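Local structure of toll-like receptor 13 (Mus musculus, 4Z0C) at residues Ile317-Ser322 against Ser341-Arg346. The protein recognizes and binds bacterial 23S rRNA as an innate immune receptor, signalling through MYD88 and TRAF6 to activate NF-kappa-B, with this chain forming its leucine-rich-repeat ectodomain. Numbering follows the deposited sequence.
With NAG (2-acetamido-2-deoxy-beta-D-glucopyranose), chain P; NAG (2-acetamido-2-deoxy-beta-D-glucopyranose), chain Q.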
ATOM      1  N   ILE A 317      32.207 -12.546 -14.954  1.00 32.19           N
ATOM      2  CA  ILE A 317      31.428 -13.406 -14.071  1.00 28.58           C
ATOM      3  C   ILE A 317      32.118 -13.552 -12.707  1.00 33.37           C
ATOM      4  O   ILE A 317      31.472 -13.586 -11.662  1.00 47.32           O
ATOM      5  CB  ILE A 317      31.184 -14.770 -14.725  1.00 35.34           C
ATOM      6  CG1 ILE A 317      30.523 -14.565 -16.090  1.00 37.57           C
ATOM      7  CG2 ILE A 317      30.327 -15.692 -13.800  1.00 26.54           C
ATOM      8  CD1 ILE A 317      30.135 -15.850 -16.800  1.00 33.56           C
ATOM      9  N   TYR A 318      33.433 -13.662 -12.718  1.00 30.29           N
ATOM     10  CA  TYR A 318      34.217 -13.537 -11.493  1.00 32.78           C
ATOM     11  C   TYR A 318      35.487 -12.707 -11.724  1.00 41.22           C
ATOM     12  O   TYR A 318      36.015 -12.633 -12.844  1.00 45.49           O
ATOM     13  CB  TYR A 318      34.566 -14.899 -10.894  1.00 37.18           C
ATOM     14  CG  TYR A 318      35.330 -15.821 -11.814  1.00 43.72           C
ATOM     15  CD1 TYR A 318      34.664 -16.710 -12.651  1.00 46.21           C
ATOM     16  CD2 TYR A 318      36.724 -15.820 -11.828  1.00 50.91           C
ATOM     17  CE1 TYR A 318      35.366 -17.560 -13.490  1.00 51.98           C
ATOM     18  CE2 TYR A 318      37.438 -16.668 -12.667  1.00 45.64           C
ATOM     19  CZ  TYR A 318      36.753 -17.527 -13.495  1.00 50.70           C
ATOM     20  OH  TYR A 318      37.458 -18.355 -14.326  1.00 54.76           O
ATOM     21  N   LEU A 319      35.956 -12.067 -10.659  1.00 28.52           N
ATOM     22  CA  LEU A 319      37.218 -11.354 -10.681  1.00 29.84           C
ATOM     23  C   LEU A 319      38.018 -11.755  -9.457  1.00 29.30           C
ATOM     24  O   LEU A 319      37.736 -11.319  -8.353  1.00 34.61           O
ATOM     25  CB  LEU A 319      36.984  -9.839 -10.717  1.00 27.01           C
ATOM     26  CG  LEU A 319      36.425  -9.298 -12.032  1.00 26.85           C
ATOM     27  CD1 LEU A 319      35.721  -7.963 -11.805  1.00 32.09           C
ATOM     28  CD2 LEU A 319      37.543  -9.140 -13.052  1.00 30.17           C
ATOM     29  N   ASN A 320      39.013 -12.603  -9.647  1.00 42.09           N
ATOM     30  CA  ASN A 320      39.787 -13.075  -8.510  1.00 44.25           C
ATOM     31  C   ASN A 320      41.269 -13.196  -8.817  1.00 41.84           C
ATOM     32  O   ASN A 320      41.970 -13.961  -8.167  1.00 43.06           O
ATOM     33  CB  ASN A 320      39.225 -14.410  -7.995  1.00 46.97           C
ATOM     34  CG  ASN A 320      39.288 -15.527  -9.036  1.00 50.37           C
ATOM     35  OD1 ASN A 320      39.460 -15.275 -10.229  1.00 52.60           O
ATOM     36  ND2 ASN A 320      39.136 -16.774  -8.574  1.00 57.71           N
ATOM     37  N   ASP A 321      41.749 -12.419  -9.787  1.00 42.45           N
ATOM     38  CA  ASP A 321      43.090 -12.647 -10.314  1.00 42.75           C
ATOM     39  C   ASP A 321      43.854 -11.392 -10.734  1.00 46.98           C
ATOM     40  O   ASP A 321      44.240 -11.252 -11.900  1.00 36.94           O
ATOM     41  CB  ASP A 321      43.007 -13.601 -11.503  1.00 44.97           C
ATOM     42  CG  ASP A 321      44.307 -14.280 -11.778  1.00 56.16           C
ATOM     43  OD1 ASP A 321      45.088 -14.466 -10.821  1.00 51.67           O
ATOM     44  OD2 ASP A 321      44.558 -14.593 -12.957  1.00 69.07           O
ATOM     45  N   SER A 322      44.028 -10.462  -9.798  1.00 50.98           N
ATOM     46  CA  SER A 322      44.880  -9.300 -10.025  1.00 41.73           C
ATOM     47  C   SER A 322      44.527  -8.457 -11.253  1.00 41.38           C
ATOM     48  O   SER A 322      45.384  -7.758 -11.779  1.00 37.34           O
ATOM     49  CB  SER A 322      46.349  -9.739 -10.076  1.00 40.69           C
ATOM     50  OG  SER A 322      46.681 -10.507  -8.930  1.00 42.13           O
ATOM     51  N   SER A 341      29.318 -12.819 -10.028  1.00 30.27           N
ATOM     52  CA  SER A 341      28.805 -13.497  -8.852  1.00 33.99           C
ATOM     53  C   SER A 341      29.916 -13.738  -7.845  1.00 29.80           C
ATOM     54  O   SER A 341      29.662 -14.081  -6.698  1.00 34.62           O
ATOM     55  CB  SER A 341      28.073 -14.792  -9.218  1.00 36.84           C
ATOM     56  OG  SER A 341      28.944 -15.771  -9.752  1.00 32.37           O
ATOM     57  N   PHE A 342      31.157 -13.534  -8.252  1.00 23.57           N
ATOM     58  CA  PHE A 342      32.241 -13.726  -7.298  1.00 26.73           C
ATOM     59  C   PHE A 342      33.303 -12.671  -7.453  1.00 30.25           C
ATOM     60  O   PHE A 342      33.714 -12.351  -8.569  1.00 34.07           O
ATOM     61  CB  PHE A 342      32.863 -15.132  -7.411  1.00 22.41           C
ATOM     62  CG  PHE A 342      33.857 -15.433  -6.321  1.00 28.22           C
ATOM     63  CD1 PHE A 342      33.427 -15.755  -5.040  1.00 30.95           C
ATOM     64  CD2 PHE A 342      35.220 -15.385  -6.569  1.00 32.67           C
ATOM     65  CE1 PHE A 342      34.347 -16.025  -4.033  1.00 37.10           C
ATOM     66  CE2 PHE A 342      36.145 -15.656  -5.569  1.00 28.74           C
ATOM     67  CZ  PHE A 342      35.716 -15.976  -4.310  1.00 32.18           C
ATOM     68  N   ILE A 343      33.743 -12.123  -6.328  1.00 23.77           N
ATOM     69  CA  ILE A 343      34.796 -11.117  -6.352  1.00 28.11           C
ATOM     70  C   ILE A 343      35.546 -11.244  -5.035  1.00 36.56           C
ATOM     71  O   ILE A 343      34.948 -11.577  -4.012  1.00 38.49           O
ATOM     72  CB  ILE A 343      34.199  -9.697  -6.549  1.00 34.88           C
ATOM     73  CG1 ILE A 343      35.248  -8.696  -7.019  1.00 34.40           C
ATOM     74  CG2 ILE A 343      33.462  -9.206  -5.294  1.00 36.19           C
ATOM     75  CD1 ILE A 343      34.640  -7.625  -7.873  1.00 35.73           C
ATOM     76  N   ASN A 344      36.856 -11.038  -5.050  1.00 35.02           N
ATOM     77  CA  ASN A 344      37.614 -11.176  -3.809  1.00 38.60           C
ATOM     78  C   ASN A 344      38.833 -10.264  -3.657  1.00 36.23           C
ATOM     79  O   ASN A 344      39.004  -9.300  -4.374  1.00 32.22           O
ATOM     80  CB  ASN A 344      37.999 -12.642  -3.584  1.00 36.71           C
ATOM     81  CG  ASN A 344      39.115 -13.113  -4.509  1.00 38.44           C
ATOM     82  OD1 ASN A 344      39.661 -12.345  -5.313  1.00 42.05           O
ATOM     83  ND2 ASN A 344      39.466 -14.387  -4.392  1.00 32.67           N
ATOM     84  N   ASN A 345      39.694 -10.638  -2.724  1.00 51.97           N
ATOM     85  CA  ASN A 345      40.884  -9.893  -2.347  1.00 50.70           C
ATOM     86  C   ASN A 345      41.969  -9.745  -3.415  1.00 47.39           C
ATOM     87  O   ASN A 345      42.794  -8.844  -3.350  1.00 42.11           O
ATOM     88  CB  ASN A 345      41.505 -10.619  -1.148  1.00 48.98           C
ATOM     89  CG  ASN A 345      41.625  -9.735   0.041  1.00 57.15           C
ATOM     90  OD1 ASN A 345      41.266  -8.561  -0.047  1.00 61.10           O
ATOM     91  ND2 ASN A 345      42.054 -10.278   1.184  1.00 51.93           N
ATOM     92  N   ARG A 346      41.955 -10.627  -4.400  1.00 45.99           N
ATOM     93  CA  ARG A 346      43.034 -10.693  -5.366  1.00 51.19           C
ATOM     94  C   ARG A 346      42.878  -9.756  -6.537  1.00 53.00           C
ATOM     95  O   ARG A 346      43.861  -9.475  -7.233  1.00 54.35           O
ATOM     96  CB  ARG A 346      43.199 -12.120  -5.899  1.00 56.82           C
ATOM     97  CG  ARG A 346      43.532 -13.176  -4.865  1.00 68.37           C
ATOM     98  CD  ARG A 346      44.853 -12.899  -4.160  1.00 75.71           C
ATOM     99  NE  ARG A 346      45.223 -14.006  -3.279  1.00 81.11           N
ATOM    100  CZ  ARG A 346      45.581 -15.213  -3.712  1.00 81.29           C
ATOM    101  NH1 ARG A 346      45.612 -15.471  -5.013  1.00 76.85           N
ATOM    102  NH2 ARG A 346      45.903 -16.166  -2.846  1.00 83.14           N
TER
HETATM  103  C1  NAG P 910      39.152 -17.779  -9.618  1.00 60.34           C
HETATM  104  C2  NAG P 910      40.319 -18.686  -9.206  1.00 55.66           C
HETATM  105  C3  NAG P 910      40.301 -20.032  -9.941  1.00 65.37           C
HETATM  106  C4  NAG P 910      38.927 -20.680  -9.875  1.00 64.24           C
HETATM  107  C5  NAG P 910      37.851 -19.711 -10.372  1.00 63.34           C
HETATM  108  C6  NAG P 910      36.440 -20.300 -10.216  1.00 57.23           C
HETATM  109  C7  NAG P 910      42.515 -17.753  -8.530  1.00 44.89           C
HETATM  110  C8  NAG P 910      43.905 -17.540  -9.051  1.00 40.36           C
HETATM  111  N2  NAG P 910      41.574 -17.989  -9.452  1.00 49.62           N
HETATM  112  O3  NAG P 910      41.250 -20.935  -9.402  1.00 69.17           O
HETATM  113  O4  NAG P 910      38.938 -21.875 -10.641  1.00 63.27           O
HETATM  114  O5  NAG P 910      37.906 -18.456  -9.706  1.00 65.70           O
HETATM  115  O6  NAG P 910      36.020 -20.375  -8.864  1.00 57.85           O
HETATM  116  O7  NAG P 910      42.306 -17.703  -7.320  1.00 46.46           O
HETATM  117  C1  NAG Q 911      42.628 -11.588   1.075  1.00 54.85           C
HETATM  118  C2  NAG Q 911      43.090 -10.969   2.406  1.00 54.12           C
HETATM  119  C3  NAG Q 911      43.514 -12.038   3.426  1.00 53.28           C
HETATM  120  C4  NAG Q 911      42.467 -13.150   3.500  1.00 54.99           C
HETATM  121  C5  NAG Q 911      42.236 -13.678   2.088  1.00 57.63           C
HETATM  122  C6  NAG Q 911      41.360 -14.926   2.006  1.00 54.22           C
HETATM  123  C7  NAG Q 911      44.123  -8.715   2.519  1.00 51.53           C
HETATM  124  C8  NAG Q 911      45.441  -7.992   2.483  1.00 46.81           C
HETATM  125  N2  NAG Q 911      44.165 -10.013   2.183  1.00 52.58           N
HETATM  126  O3  NAG Q 911      43.714 -11.457   4.699  1.00 46.81           O
HETATM  127  O4  NAG Q 911      42.864 -14.178   4.376  1.00 56.75           O
HETATM  128  O5  NAG Q 911      41.682 -12.615   1.333  1.00 63.31           O
HETATM  129  O6  NAG Q 911      39.997 -14.610   2.188  1.00 57.16           O
HETATM  130  O7  NAG Q 911      43.085  -8.116   2.834  1.00 49.29           O
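Tyr-318 and Asn-320 both hold CG in the crowded position between backbone N and carbonyl carbon (chi1 58° for Tyr-318), whereas Phe-342 turns CG anti to its N (chi1 -172°). Parallel pairing of Tyr-318 with Phe-342 puts both on one face of a two-stranded ladder, their CB atoms 3.9 Å apart; the differing torsions then send the tyrosine ring away from the other strand and bring the CE2 corner of the phenyl ring toward Asn-320 CB, which lies near the ring plane at its edge. Asn-320 ND2 is bonded covalently to C1 of a GlcNAc, direct evidence of N-glycosylation; the sugar lies over a face of the Tyr-318 ring, its O5 3.5 Å from Tyr-318 CE2. Leu-319 and Ile-343 run side by side on the other face and meet through their CD1 methyls at 4.1 Å; Thr-347, Trp-348 and Phe-364 continue this packing.

The register rests on two good main-chain bonds, both in the carbonyl plane: Ser-341 N to Ile-317 O (2.8 Å, nearly straight) and Leu-319 N to Phe-342 O (3.1 Å). Asn-344 N adds a weak bond to Leu-319 O. Beyond the strands, Arg-346 O accepts weakly from Ser-322 N, while Asp-321 forms a salt bridge with Lys-297.

LRR 12 and LRR 13 are therefore joined, about 25 Å from the bound single-stranded RNA (nearest atoms), by parallel main-chain hydrogen bonds and, on the Leu-319/Ile-343 face, apolar packing. Asn-344 OD1 closes an Asx turn by accepting Arg-346 N at 3.0 Å, the donor standing 60° out of the carbonyl plane; this bond satisfies Arg-346 N and so helps shape the turn that carries the second glycan, on Asn-345.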